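Local coordinates for protein hemolysin (Enterococcus faecalis, PDB 2R2Z) that is of uncertain function, belonging to a membrane-protein family that may bind flavin adenine dinucleotide; this part is its transporter-associated domain, seen with zinc, at residues T51-I56 / E61-E66. Sequence-based numbering, arbitrary orientation. Where two conformers were deposited one is given.
With ZN (zinc ion), chain C.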
ATOM      1  N   THR A  51      -7.257   0.603  -6.552  1.00  9.96           N
ATOM      2  CA  THR A  51      -8.670   0.229  -6.571  1.00 11.27           C
ATOM      3  C   THR A  51      -9.403   0.905  -5.415  1.00 11.01           C
ATOM      4  O   THR A  51     -10.474   1.464  -5.607  1.00 11.87           O
ATOM      5  CB  THR A  51      -8.845  -1.284  -6.471  1.00 11.92           C
ATOM      6  OG1 THR A  51      -8.176  -1.904  -7.578  1.00 13.21           O
ATOM      7  CG2 THR A  51     -10.339  -1.661  -6.512  1.00 13.92           C
ATOM      8  N   ALA A  52      -8.824   0.864  -4.216  1.00  9.60           N
ATOM      9  CA  ALA A  52      -9.476   1.435  -3.042  1.00 10.58           C
ATOM     10  C   ALA A  52      -9.632   2.949  -3.159  1.00 10.75           C
ATOM     11  O   ALA A  52     -10.662   3.499  -2.757  1.00 11.42           O
ATOM     12  CB  ALA A  52      -8.715   1.076  -1.796  1.00 10.46           C
ATOM     13  N   LEU A  53      -8.623   3.630  -3.697  1.00 10.39           N
ATOM     14  CA  LEU A  53      -8.686   5.086  -3.888  1.00 11.85           C
ATOM     15  C   LEU A  53      -9.736   5.464  -4.923  1.00 12.94           C
ATOM     16  O   LEU A  53     -10.401   6.497  -4.797  1.00 14.39           O
ATOM     17  CB  LEU A  53      -7.332   5.644  -4.327  1.00 11.59           C
ATOM     18  CG  LEU A  53      -6.220   5.635  -3.280  1.00 11.70           C
ATOM     19  CD1 LEU A  53      -4.915   5.997  -3.974  1.00 12.82           C
ATOM     20  CD2 LEU A  53      -6.521   6.575  -2.114  1.00 13.09           C
ATOM     21  N   GLY A  54      -9.853   4.639  -5.956  1.00 13.42           N
ATOM     22  CA  GLY A  54     -10.816   4.852  -7.032  1.00 15.03           C
ATOM     23  C   GLY A  54     -10.335   5.772  -8.141  1.00 15.45           C
ATOM     24  O   GLY A  54     -11.029   5.944  -9.144  1.00 16.67           O
ATOM     25  N   THR A  55      -9.153   6.362  -7.957  1.00 15.81           N
ATOM     26  CA  THR A  55      -8.575   7.301  -8.923  1.00 16.65           C
ATOM     27  C   THR A  55      -7.063   7.152  -8.851  1.00 16.32           C
ATOM     28  O   THR A  55      -6.513   6.949  -7.774  1.00 16.93           O
ATOM     29  CB  THR A  55      -8.946   8.764  -8.592  1.00 17.26           C
ATOM     30  OG1 THR A  55     -10.361   8.942  -8.701  1.00 19.18           O
ATOM     31  CG2 THR A  55      -8.280   9.742  -9.562  1.00 18.90           C
ATOM     32  N   ILE A  56      -6.395   7.254  -9.999  1.00 15.38           N
ATOM     33  CA  ILE A  56      -4.928   7.175 -10.051  1.00 15.55           C
ATOM     34  C   ILE A  56      -4.355   8.548  -9.684  1.00 14.89           C
ATOM     35  O   ILE A  56      -4.690   9.545 -10.312  1.00 15.65           O
ATOM     36  CB  ILE A  56      -4.431   6.709 -11.445  1.00 16.04           C
ATOM     37  CG1 ILE A  56      -5.013   5.332 -11.797  1.00 17.52           C
ATOM     38  CG2 ILE A  56      -2.914   6.651 -11.482  1.00 16.73           C
ATOM     39  CD1 ILE A  56      -4.663   4.832 -13.190  1.00 18.35           C
ATOM     40  N   GLU A  61       1.387  13.462  -5.997  1.00 12.29           N
ATOM     41  CA  GLU A  61       0.177  13.512  -5.166  1.00 12.35           C
ATOM     42  C   GLU A  61       0.123  12.266  -4.303  1.00 11.57           C
ATOM     43  O   GLU A  61       0.319  11.146  -4.813  1.00 12.40           O
ATOM     44  CB  GLU A  61      -1.033  13.514  -6.068  1.00 14.08           C
ATOM     45  CG  GLU A  61      -2.294  13.980  -5.430  1.00 15.63           C
ATOM     46  CD  GLU A  61      -3.365  14.230  -6.473  1.00 17.56           C
ATOM     47  OE1 GLU A  61      -3.254  13.685  -7.619  0.80 14.12           O
ATOM     48  OE2 GLU A  61      -4.316  14.984  -6.144  0.80 18.06           O
ATOM     49  N   LYS A  62      -0.169  12.446  -3.016  1.00 10.96           N
ATOM     50  CA  LYS A  62      -0.023  11.359  -2.039  1.00 10.29           C
ATOM     51  C   LYS A  62      -1.300  11.129  -1.223  1.00 10.45           C
ATOM     52  O   LYS A  62      -1.323  11.314   0.000  1.00 10.78           O
ATOM     53  CB  LYS A  62       1.182  11.633  -1.139  1.00 11.06           C
ATOM     54  CG  LYS A  62       2.489  11.788  -1.903  1.00 11.88           C
ATOM     55  CD  LYS A  62       3.655  11.891  -0.958  1.00 13.78           C
ATOM     56  CE  LYS A  62       4.965  12.042  -1.722  1.00 15.68           C
ATOM     57  NZ  LYS A  62       6.087  12.280  -0.766  1.00 17.24           N
ATOM     58  N   PRO A  63      -2.375  10.688  -1.891  1.00 10.01           N
ATOM     59  CA  PRO A  63      -3.598  10.391  -1.163  1.00 10.12           C
ATOM     60  C   PRO A  63      -3.445   9.121  -0.341  1.00  9.23           C
ATOM     61  O   PRO A  63      -2.553   8.303  -0.595  1.00  9.23           O
ATOM     62  CB  PRO A  63      -4.613  10.182  -2.278  1.00 11.10           C
ATOM     63  CG  PRO A  63      -3.806   9.638  -3.401  1.00 11.47           C
ATOM     64  CD  PRO A  63      -2.516  10.425  -3.335  1.00 10.53           C
ATOM     65  N   SER A  64      -4.357   8.951   0.609  1.00  9.38           N
ATOM     66  CA  SER A  64      -4.327   7.788   1.472  0.50  9.66           C
ATOM     67  C   SER A  64      -5.680   7.103   1.561  1.00  9.12           C
ATOM     68  O   SER A  64      -6.737   7.680   1.254  1.00  9.53           O
ATOM     69  CB  SER A  64      -3.856   8.175   2.867  0.50 11.67           C
ATOM     70  OG  SER A  64      -4.760   9.088   3.451  0.50 12.96           O
ATOM     71  N   PHE A  65      -5.632   5.841   1.963  1.00  8.74           N
ATOM     72  CA  PHE A  65      -6.801   5.015   2.215  1.00  8.86           C
ATOM     73  C   PHE A  65      -6.586   4.359   3.568  1.00  8.87           C
ATOM     74  O   PHE A  65      -5.537   3.752   3.817  1.00  9.25           O
ATOM     75  CB  PHE A  65      -6.945   3.948   1.133  1.00  8.96           C
ATOM     76  CG  PHE A  65      -8.105   3.030   1.354  1.00  8.82           C
ATOM     77  CD1 PHE A  65      -9.418   3.483   1.187  1.00  9.09           C
ATOM     78  CD2 PHE A  65      -7.895   1.711   1.722  1.00  9.66           C
ATOM     79  CE1 PHE A  65     -10.506   2.635   1.393  1.00 10.16           C
ATOM     80  CE2 PHE A  65      -8.967   0.853   1.923  1.00  9.65           C
ATOM     81  CZ  PHE A  65     -10.273   1.321   1.758  1.00  9.98           C
ATOM     82  N   GLU A  66      -7.585   4.475   4.431  1.00  8.99           N
ATOM     83  CA  GLU A  66      -7.512   3.860   5.747  0.50  9.49           C
ATOM     84  C   GLU A  66      -8.419   2.639   5.788  1.00  9.35           C
ATOM     85  O   GLU A  66      -9.515   2.649   5.217  1.00 10.01           O
ATOM     86  CB  GLU A  66      -7.882   4.879   6.823  0.50 11.25           C
ATOM     87  CG  GLU A  66      -7.039   6.156   6.699  0.50 14.08           C
ATOM     88  CD  GLU A  66      -7.207   7.125   7.850  0.50 12.27           C
ATOM     89  OE1 GLU A  66      -7.166   6.684   9.023  0.50 20.58           O
ATOM     90  OE2 GLU A  66      -7.364   8.336   7.573  0.50 19.37           O
TER
HETATM   91 ZN    ZN C  92      -5.717  15.763  -7.474  0.55 15.87          ZN
HETATM   92  O   HOH W   1      -4.538  15.401  -9.067  1.00 28.97           O
HETATM   93  O   HOH W   2      -6.441  13.707  -7.471  1.00 30.36           O
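Ala52 sets its methyl squarely on the ring of Phe65, a CH-pi contact in which Ala52 CB stands 3.6 Å from the centroid of the Phe65 ring and only 7° off its normal. Because the methyl sits over the middle of the face, all six ring carbons lie at nearly the same distance from it. The phenyl gets there with CG anti to the backbone N (chi1 178°), its CA-CB bond already directed at the helix end; Tyr48 and Leu49, further back on the same helix, touch the ring too.

The aliphatic contacts belong to Leu53, whose two methyls divide the work. Leu53 CD1 meets Pro63 CG at 3.8 Å, the two side chains crossing at about a right angle. Leu53 CD2 rests against the backbone instead, 3.6 Å from Ser64 O, and reaches Phe65 CB at 4.2 Å. With chi1 at -70° and chi2 extended, the leucine brings CD1 to Pro63 and CD2 to the start of the strand.

This is the last turn of helix 45-53 lying against strand 64-67, which is outermost, within this chain, in the five-stranded antiparallel sheet of the transporter-associated domain. Gly54, with positive phi, ends the helix, and a short connection brings the chain back. No hydrogen bond joins the two segments; backbone hydrogen bonds run instead to strand 70-78, Phe65 with Leu72 and, just ahead of the strand, Pro63 with Ala74.

The metal site is at Glu61, away from the apolar patch. Glu61 OE2 binds zinc at 2.1 Å, and waters 1 and 2 are also ligands of the metal. Glu61 OE1 accepts a hydrogen bond from water 1 (2.6 Å) and one from the backbone N of Asp58, which would restrain the carboxylate's rotation beside the zinc.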